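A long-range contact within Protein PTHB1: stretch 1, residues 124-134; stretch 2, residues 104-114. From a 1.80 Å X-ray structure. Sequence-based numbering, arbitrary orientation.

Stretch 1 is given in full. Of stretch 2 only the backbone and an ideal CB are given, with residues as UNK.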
# COMPACT_ATOMS: atom_id res chain seq x y z
N GLN A 124 0.50 -19.19 15.00
CA GLN A 124 1.74 -19.11 15.76
C GLN A 124 1.84 -17.81 16.56
O GLN A 124 2.83 -17.55 17.24
CB GLN A 124 2.94 -19.24 14.83
CG GLN A 124 2.86 -20.44 13.91
CD GLN A 124 4.08 -20.58 13.03
OE1 GLN A 124 5.21 -20.59 13.52
NE2 GLN A 124 3.86 -20.66 11.73
N CYS A 125 0.80 -17.00 16.46
CA CYS A 125 0.73 -15.74 17.18
C CYS A 125 -0.73 -15.47 17.48
O CYS A 125 -1.61 -16.20 17.02
CB CYS A 125 1.33 -14.60 16.36
SG CYS A 125 0.49 -14.31 14.76
N GLN A 126 -1.00 -14.43 18.25
CA GLN A 126 -2.39 -14.03 18.46
C GLN A 126 -2.63 -12.69 17.78
O GLN A 126 -1.69 -11.94 17.52
CB GLN A 126 -2.73 -13.95 19.95
CG GLN A 126 -1.97 -12.87 20.68
CD GLN A 126 -2.29 -12.83 22.16
OE1 GLN A 126 -2.67 -13.84 22.75
NE2 GLN A 126 -2.13 -11.65 22.77
N MSE A 127 -3.88 -12.43 17.45
CA MSE A 127 -4.30 -11.15 16.90
C MSE A 127 -5.50 -10.70 17.70
O MSE A 127 -6.56 -11.31 17.61
CB MSE A 127 -4.65 -11.29 15.43
CG MSE A 127 -4.94 -9.97 14.76
SE MSE A 127 -5.07 -10.16 12.83
CE MSE A 127 -7.01 -10.17 12.68
N LYS A 128 -5.35 -9.64 18.49
CA LYS A 128 -6.42 -9.21 19.39
C LYS A 128 -6.97 -7.87 18.93
O LYS A 128 -6.20 -6.96 18.60
CB LYS A 128 -5.92 -9.07 20.83
CG LYS A 128 -5.12 -10.24 21.37
CD LYS A 128 -5.89 -11.54 21.31
CE LYS A 128 -6.96 -11.61 22.36
NZ LYS A 128 -7.30 -13.04 22.63
N LEU A 129 -8.29 -7.74 18.94
CA LEU A 129 -8.93 -6.48 18.58
C LEU A 129 -8.67 -5.42 19.65
O LEU A 129 -8.93 -5.64 20.84
CB LEU A 129 -10.43 -6.68 18.40
CG LEU A 129 -11.24 -5.46 17.96
CD1 LEU A 129 -10.95 -5.14 16.51
CD2 LEU A 129 -12.73 -5.71 18.17
N MSE A 130 -8.16 -4.26 19.24
CA MSE A 130 -7.95 -3.16 20.18
C MSE A 130 -9.18 -2.26 20.20
O MSE A 130 -9.66 -1.89 21.27
CB MSE A 130 -6.71 -2.34 19.81
CG MSE A 130 -5.41 -3.13 19.82
SE MSE A 130 -5.03 -3.82 21.59
CE MSE A 130 -4.49 -2.20 22.54
N TYR A 131 -9.68 -1.92 19.02
CA TYR A 131 -10.92 -1.15 18.95
C TYR A 131 -11.47 -1.26 17.55
O TYR A 131 -10.76 -1.67 16.63
CB TYR A 131 -10.71 0.33 19.31
CG TYR A 131 -9.73 1.06 18.41
CD1 TYR A 131 -10.16 1.69 17.23
CD2 TYR A 131 -8.37 1.13 18.73
CE1 TYR A 131 -9.25 2.36 16.40
CE2 TYR A 131 -7.47 1.79 17.92
CZ TYR A 131 -7.91 2.40 16.76
OH TYR A 131 -7.01 3.06 15.96
N GLU A 132 -12.73 -0.91 17.40
CA GLU A 132 -13.30 -0.83 16.06
C GLU A 132 -14.22 0.37 15.96
O GLU A 132 -14.85 0.77 16.95
CB GLU A 132 -14.06 -2.12 15.71
CG GLU A 132 -15.23 -2.42 16.61
CD GLU A 132 -15.87 -3.76 16.28
OE1 GLU A 132 -15.64 -4.27 15.17
OE2 GLU A 132 -16.58 -4.31 17.14
N HIS A 133 -14.29 0.93 14.76
CA HIS A 133 -15.19 2.03 14.47
C HIS A 133 -16.25 1.54 13.50
O HIS A 133 -15.93 1.04 12.42
CB HIS A 133 -14.42 3.21 13.86
CG HIS A 133 -13.51 3.89 14.82
ND1 HIS A 133 -13.98 4.65 15.88
CD2 HIS A 133 -12.16 3.93 14.90
CE1 HIS A 133 -12.96 5.13 16.56
NE2 HIS A 133 -11.84 4.71 15.99
N ASN A 134 -17.51 1.71 13.86
CA ASN A 134 -18.57 1.40 12.92
C ASN A 134 -18.82 2.62 12.03
O ASN A 134 -19.06 3.72 12.53
CB ASN A 134 -19.83 0.96 13.67
CG ASN A 134 -19.62 -0.35 14.43
OD1 ASN A 134 -19.42 -1.40 13.81
ND2 ASN A 134 -19.63 -0.29 15.76
N UNK A 104 -16.24 -2.71 4.54
CA UNK A 104 -17.21 -1.78 3.98
C UNK A 104 -17.83 -0.84 5.02
O UNK A 104 -17.97 0.36 4.77
CB UNK A 104 -18.32 -2.57 3.28
N UNK A 105 -18.22 -1.40 6.17
CA UNK A 105 -18.87 -0.60 7.21
C UNK A 105 -18.19 -0.62 8.57
O UNK A 105 -18.80 -0.24 9.58
CB UNK A 105 -20.31 -1.08 7.38
N UNK A 106 -16.94 -1.06 8.64
CA UNK A 106 -16.21 -0.92 9.90
C UNK A 106 -14.70 -0.91 9.68
O UNK A 106 -14.21 -1.46 8.70
CB UNK A 106 -16.59 -2.05 10.86
N UNK A 107 -14.01 -0.25 10.58
CA UNK A 107 -12.56 -0.22 10.61
C UNK A 107 -12.14 -0.92 11.91
O UNK A 107 -12.60 -0.54 12.99
CB UNK A 107 -12.02 1.21 10.53
N UNK A 108 -11.29 -1.94 11.80
CA UNK A 108 -10.88 -2.70 12.99
C UNK A 108 -9.37 -2.63 13.16
O UNK A 108 -8.63 -2.78 12.18
CB UNK A 108 -11.33 -4.16 12.89
N UNK A 109 -8.92 -2.36 14.38
CA UNK A 109 -7.48 -2.24 14.64
C UNK A 109 -7.06 -3.36 15.60
O UNK A 109 -7.70 -3.58 16.62
CB UNK A 109 -7.14 -0.87 15.22
N UNK A 110 -6.00 -4.08 15.23
CA UNK A 110 -5.58 -5.29 15.94
C UNK A 110 -4.15 -5.20 16.43
O UNK A 110 -3.30 -4.60 15.77
CB UNK A 110 -5.73 -6.51 15.04
N UNK A 111 -3.90 -5.85 17.55
CA UNK A 111 -2.54 -6.08 18.04
C UNK A 111 -2.08 -7.50 17.68
O UNK A 111 -2.69 -8.48 18.12
CB UNK A 111 -2.47 -5.86 19.55
N UNK A 112 -0.99 -7.62 16.93
CA UNK A 112 -0.45 -8.93 16.57
C UNK A 112 0.77 -9.22 17.41
O UNK A 112 1.70 -8.43 17.43
CB UNK A 112 -0.10 -9.00 15.08
N UNK A 113 0.74 -10.33 18.14
CA UNK A 113 1.84 -10.67 19.03
C UNK A 113 3.02 -11.28 18.28
O UNK A 113 2.89 -11.72 17.14
CB UNK A 113 1.36 -11.64 20.11
N UNK A 114 4.16 -11.35 18.95
CA UNK A 114 5.25 -12.16 18.44
C UNK A 114 4.90 -13.63 18.62
O UNK A 114 3.79 -13.97 19.04
CB UNK A 114 6.57 -11.82 19.14

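Two antiparallel strands pair here, so side chains of stretch 2 alternate between the sheet face of Met127, Leu129 and Glu132 and the face of Lys128, Tyr131 and His133.

Positions 104 and 105 have no atom of stretch 1 within 5.5 Å of the ideal CB, so the contact hardly restricts them. They are Ser104 and Arg105; a water bridges Arg105 O and Asn134 OD1.

At 106 the CB lies 4.9 Å from Glu132 OE1. Lysine, arginine or a polar residue would suit. Lys106 extends along Glu132, but NZ stops 4.4 Å from OE1, beyond a salt bridge, and a water accepts from NZ and donates to OE1.

Position 107 is locked by paired backbone bonds with His133. Its CB faces the imidazole side, where a medium aliphatic chain fits. Leu107 sets CD2 at the edge of that ring.

At 108 the CB is 3.8 Å from Leu129 CD1 and 4.4 Å from Glu132 CB, which favours something small: alanine, serine, cysteine. Cys108 meets Leu129 through CB, while SG approaches Glu132 OE1 at 3.5 Å.

Position 109 sits at a bulge: its N binds Tyr131 O (3.0 Å), but its O takes Met130 N (2.7 Å). The CB is 3.7 Å from Tyr131 CZ, so a beta-branched aliphatic suits both strand and ring. Val109 lays CB over the ring face.

Position 110 has Met127 CG 3.6 Å from its CB, with Leu129 on the same face. A flat ring or a long aliphatic could use that surface. The Tyr110 ring is sandwiched: Met127 CE lies 3.6 Å from its centroid over one face, Leu129 CD1 4.0 Å over the other.

At 111, Met130 SE is 3.9 Å from the CB; small or beta-branched residues would serve. Ser111 touches SE with CB, and its backbone N and O pair with Lys128.

At 112 the CB lies 4.9 Å from Met127 CG and 5.4 Å from Cys125 SG, an apolar setting for valine or isoleucine. Val112 divides its methyls, CG1 4.0 Å from Cys125 SG and CG2 3.9 Å from Met127 CG.

Position 113 points toward stretch 1, close to Gln126 CG, and a short acceptor could reach Gln126 N. Ser113 does so: OG accepts from Gln126 N at 3.0 Å and donates to the backbone O of 114.

At 114 the ideal CB points away, and phi/psi of -72/-174 does not demand glycine. Gly114 nonetheless occupies it.

Stretch 2 (104-114) SRKLCVYSVSG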
# COMPACT_ATOMS: atom_id res chain seq x y z
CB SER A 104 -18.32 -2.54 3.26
OG SER A 104 -19.29 -1.63 2.78
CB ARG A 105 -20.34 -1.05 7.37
CG ARG A 105 -21.16 -0.86 6.12
CD ARG A 105 -21.35 0.61 5.79
NE ARG A 105 -22.07 1.31 6.85
CZ ARG A 105 -23.39 1.49 6.87
NH1 ARG A 105 -24.15 1.03 5.88
NH2 ARG A 105 -23.94 2.14 7.89
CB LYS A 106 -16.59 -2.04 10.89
CG LYS A 106 -16.29 -3.44 10.43
CD LYS A 106 -16.63 -4.48 11.51
CE LYS A 106 -16.51 -5.90 10.95
NZ LYS A 106 -16.82 -6.97 11.93
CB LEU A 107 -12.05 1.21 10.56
CG LEU A 107 -10.58 1.44 10.97
CD1 LEU A 107 -9.64 0.98 9.87
CD2 LEU A 107 -10.34 2.90 11.33
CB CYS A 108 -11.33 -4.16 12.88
SG CYS A 108 -13.15 -4.35 12.68
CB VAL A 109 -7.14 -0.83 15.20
CG1 VAL A 109 -5.71 -0.78 15.74
CG2 VAL A 109 -7.29 0.23 14.10
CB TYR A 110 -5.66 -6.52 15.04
CG TYR A 110 -7.05 -6.88 14.61
CD1 TYR A 110 -7.83 -7.73 15.38
CD2 TYR A 110 -7.59 -6.37 13.44
CE1 TYR A 110 -9.11 -8.07 15.00
CE2 TYR A 110 -8.87 -6.70 13.05
CZ TYR A 110 -9.62 -7.55 13.84
OH TYR A 110 -10.89 -7.88 13.46
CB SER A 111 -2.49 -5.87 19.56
OG SER A 111 -1.23 -6.23 20.09
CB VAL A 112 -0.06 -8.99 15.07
CG1 VAL A 112 0.53 -10.34 14.73
CG2 VAL A 112 -1.28 -8.70 14.19
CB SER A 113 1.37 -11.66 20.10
OG SER A 113 1.25 -12.96 19.55
O HOH W 1 -20.44 -1.88 11.44
O HOH W 2 -15.28 -6.87 14.47
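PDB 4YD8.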